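Local coordinates for protein ebony (Drosophila melanogaster, PDB 6DYM) that is a nonribosomal peptide synthetase whose atypical C-terminal condensation domain, the part seen here, probably catalyses peptide-bond formation, at residues A[60-65]-A[74-79]. Sequence-based numbering, arbitrary orientation.
Sequences LSFVVY and GTALNF
The ring of Phe-62 lies over the methyl of Ala-76, a CH-pi contact in which CB stands 3.4 Å above the ring plane, displaced toward the rim at CZ. With CG held between the backbone N and the carbonyl carbon (chi1 59°), the ring is carried toward the neighbouring strand, while Val-64 CG2, from its own strand, lies in plane at its edge. Phe-62 and Ala-76 also form a hydrogen-bonded antiparallel pair, and Phe-62 O is gripped twice, by Ala-76 N at 3.0 Å and, from the opposite face of its carbonyl plane, by Thr-75 OG1 at 2.9 Å.

Where the ladder ends, side chains take over the bonding. Ser-61 OG accepts from Asn-78 N in a nearly straight bond (171°), and one water bridges this hydroxyl, Leu-60 N and Asn-78 O. Asn-78 ND2 reaches Leu-60 O at 2.9 Å, with the acceptor in its amide plane; an alanine in place of Asn-78 would probably leave the Leu-60 carbonyl without its mate and the lead into the strand less firmly tied.

Strands 62-66 and 71-80 form a beta hairpin within the mixed sheet, between strands 4-8 and 119-127. Helix 133-153 packs against Phe-62 and Val-64, while helix 41-58 meets Ser-61 and Leu-77 on the other face.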
ATOM      1  N   LEU A  60      -8.013  10.902   3.606  1.00 24.31           N
ATOM      2  CA  LEU A  60      -7.352   9.934   4.472  1.00 26.80           C
ATOM      3  C   LEU A  60      -5.896   9.707   4.096  1.00 28.84           C
ATOM      4  O   LEU A  60      -5.189   8.992   4.818  1.00 25.87           O
ATOM      5  CB  LEU A  60      -8.096   8.592   4.452  1.00 24.67           C
ATOM      6  CG  LEU A  60      -9.564   8.598   4.888  1.00 29.86           C
ATOM      7  CD1 LEU A  60     -10.191   7.237   4.627  1.00 22.58           C
ATOM      8  CD2 LEU A  60      -9.694   8.980   6.356  1.00 28.67           C
ATOM      9  N   SER A  61      -5.429  10.293   2.997  1.00 21.85           N
ATOM     10  CA  SER A  61      -4.080  10.097   2.498  1.00 22.73           C
ATOM     11  C   SER A  61      -3.258  11.359   2.720  1.00 27.70           C
ATOM     12  O   SER A  61      -3.796  12.434   2.994  1.00 22.76           O
ATOM     13  CB  SER A  61      -4.104   9.726   1.013  1.00 25.11           C
ATOM     14  OG  SER A  61      -5.017   8.666   0.774  1.00 24.00           O
ATOM     15  N   PHE A  62      -1.938  11.220   2.606  1.00 22.97           N
ATOM     16  CA  PHE A  62      -1.056  12.356   2.833  1.00 24.32           C
ATOM     17  C   PHE A  62       0.244  12.168   2.067  1.00 26.67           C
ATOM     18  O   PHE A  62       0.561  11.073   1.594  1.00 21.65           O
ATOM     19  CB  PHE A  62      -0.778  12.573   4.332  1.00 22.21           C
ATOM     20  CG  PHE A  62      -0.131  11.396   5.029  1.00 23.38           C
ATOM     21  CD1 PHE A  62       1.245  11.216   4.993  1.00 23.96           C
ATOM     22  CD2 PHE A  62      -0.897  10.496   5.754  1.00 23.32           C
ATOM     23  CE1 PHE A  62       1.839  10.148   5.640  1.00 20.35           C
ATOM     24  CE2 PHE A  62      -0.311   9.429   6.408  1.00 26.10           C
ATOM     25  CZ  PHE A  62       1.063   9.255   6.353  1.00 26.61           C
ATOM     26  N   VAL A  63       0.983  13.266   1.933  1.00 24.34           N
ATOM     27  CA  VAL A  63       2.339  13.254   1.409  1.00 24.33           C
ATOM     28  C   VAL A  63       3.285  13.676   2.528  1.00 27.72           C
ATOM     29  O   VAL A  63       2.892  14.322   3.504  1.00 23.13           O
ATOM     30  CB  VAL A  63       2.502  14.175   0.177  1.00 27.24           C
ATOM     31  CG1 VAL A  63       1.734  13.628  -1.013  1.00 23.99           C
ATOM     32  CG2 VAL A  63       2.033  15.591   0.505  1.00 20.33           C
ATOM     33  N   VAL A  64       4.553  13.303   2.384  1.00 22.90           N
ATOM     34  CA  VAL A  64       5.583  13.662   3.351  1.00 22.03           C
ATOM     35  C   VAL A  64       6.555  14.613   2.670  1.00 24.37           C
ATOM     36  O   VAL A  64       7.142  14.275   1.634  1.00 25.51           O
ATOM     37  CB  VAL A  64       6.316  12.429   3.900  1.00 28.06           C
ATOM     38  CG1 VAL A  64       7.454  12.861   4.822  1.00 26.11           C
ATOM     39  CG2 VAL A  64       5.344  11.535   4.639  1.00 26.48           C
ATOM     40  N   TYR A  65       6.727  15.792   3.257  1.00 27.42           N
ATOM     41  CA  TYR A  65       7.671  16.787   2.776  1.00 33.11           C
ATOM     42  C   TYR A  65       8.983  16.677   3.543  1.00 29.81           C
ATOM     43  O   TYR A  65       8.986  16.485   4.762  1.00 27.34           O
ATOM     44  CB  TYR A  65       7.099  18.201   2.940  1.00 31.02           C
ATOM     45  CG  TYR A  65       6.153  18.630   1.833  1.00 36.74           C
ATOM     46  CD1 TYR A  65       6.631  19.250   0.682  1.00 35.76           C
ATOM     47  CD2 TYR A  65       4.783  18.425   1.946  1.00 29.72           C
ATOM     48  CE1 TYR A  65       5.770  19.645  -0.329  1.00 34.50           C
ATOM     49  CE2 TYR A  65       3.913  18.817   0.939  1.00 28.47           C
ATOM     50  CZ  TYR A  65       4.412  19.426  -0.196  1.00 36.26           C
ATOM     51  OH  TYR A  65       3.555  19.819  -1.200  1.00 33.81           O
ATOM     52  N   GLY A  74       7.749  11.131   0.115  1.00 24.44           N
ATOM     53  CA  GLY A  74       7.005   9.911   0.390  1.00 24.52           C
ATOM     54  C   GLY A  74       5.517  10.175   0.371  1.00 24.87           C
ATOM     55  O   GLY A  74       5.067  11.325   0.408  1.00 21.27           O
ATOM     56  N   THR A  75       4.747   9.089   0.315  1.00 20.64           N
ATOM     57  CA  THR A  75       3.301   9.249   0.319  1.00 23.78           C
ATOM     58  C   THR A  75       2.639   7.992   0.869  1.00 23.90           C
ATOM     59  O   THR A  75       3.133   6.875   0.684  1.00 22.38           O
ATOM     60  CB  THR A  75       2.758   9.580  -1.083  1.00 25.22           C
ATOM     61  OG1 THR A  75       1.382   9.964  -0.977  1.00 26.48           O
ATOM     62  CG2 THR A  75       2.872   8.381  -2.029  1.00 25.01           C
ATOM     63  N   ALA A  76       1.519   8.199   1.555  1.00 22.02           N
ATOM     64  CA  ALA A  76       0.715   7.120   2.121  1.00 26.13           C
ATOM     65  C   ALA A  76      -0.715   7.299   1.632  1.00 26.92           C
ATOM     66  O   ALA A  76      -1.372   8.287   1.980  1.00 25.84           O
ATOM     67  CB  ALA A  76       0.775   7.124   3.647  1.00 19.24           C
ATOM     68  N   LEU A  77      -1.192   6.356   0.825  1.00 22.15           N
ATOM     69  CA  LEU A  77      -2.535   6.402   0.256  1.00 24.51           C
ATOM     70  C   LEU A  77      -3.429   5.432   1.019  1.00 27.13           C
ATOM     71  O   LEU A  77      -3.112   4.242   1.119  1.00 24.62           O
ATOM     72  CB  LEU A  77      -2.501   6.056  -1.234  1.00 22.38           C
ATOM     73  CG  LEU A  77      -1.448   6.813  -2.050  1.00 29.92           C
ATOM     74  CD1 LEU A  77      -1.593   6.512  -3.533  1.00 29.19           C
ATOM     75  CD2 LEU A  77      -1.548   8.313  -1.791  1.00 22.12           C
ATOM     76  N   ASN A  78      -4.534   5.942   1.560  1.00 21.68           N
ATOM     77  CA  ASN A  78      -5.413   5.177   2.426  1.00 18.87           C
ATOM     78  C   ASN A  78      -6.858   5.354   1.998  1.00 24.21           C
ATOM     79  O   ASN A  78      -7.248   6.411   1.494  1.00 21.82           O
ATOM     80  CB  ASN A  78      -5.270   5.608   3.883  1.00 21.74           C
ATOM     81  CG  ASN A  78      -3.841   5.591   4.343  1.00 25.24           C
ATOM     82  OD1 ASN A  78      -3.180   4.562   4.266  1.00 27.08           O
ATOM     83  ND2 ASN A  78      -3.342   6.736   4.807  1.00 23.01           N
ATOM     84  N   PHE A  79      -7.646   4.304   2.227  1.00 24.94           N
ATOM     85  CA  PHE A  79      -9.089   4.319   2.044  1.00 26.19           C
ATOM     86  C   PHE A  79      -9.749   3.642   3.236  1.00 23.64           C
ATOM     87  O   PHE A  79      -9.142   2.818   3.925  1.00 24.07           O
ATOM     88  CB  PHE A  79      -9.526   3.575   0.778  1.00 22.71           C
ATOM     89  CG  PHE A  79      -9.442   4.383  -0.479  1.00 29.29           C
ATOM     90  CD1 PHE A  79     -10.215   5.520  -0.641  1.00 29.19           C
ATOM     91  CD2 PHE A  79      -8.624   3.979  -1.519  1.00 27.17           C
ATOM     92  CE1 PHE A  79     -10.151   6.250  -1.805  1.00 29.99           C
ATOM     93  CE2 PHE A  79      -8.555   4.706  -2.687  1.00 28.78           C
ATOM     94  CZ  PHE A  79      -9.320   5.840  -2.830  1.00 31.35           C
TER
HETATM   95  O   HOH W   1      -7.662   9.225   0.856  1.00 23.46           O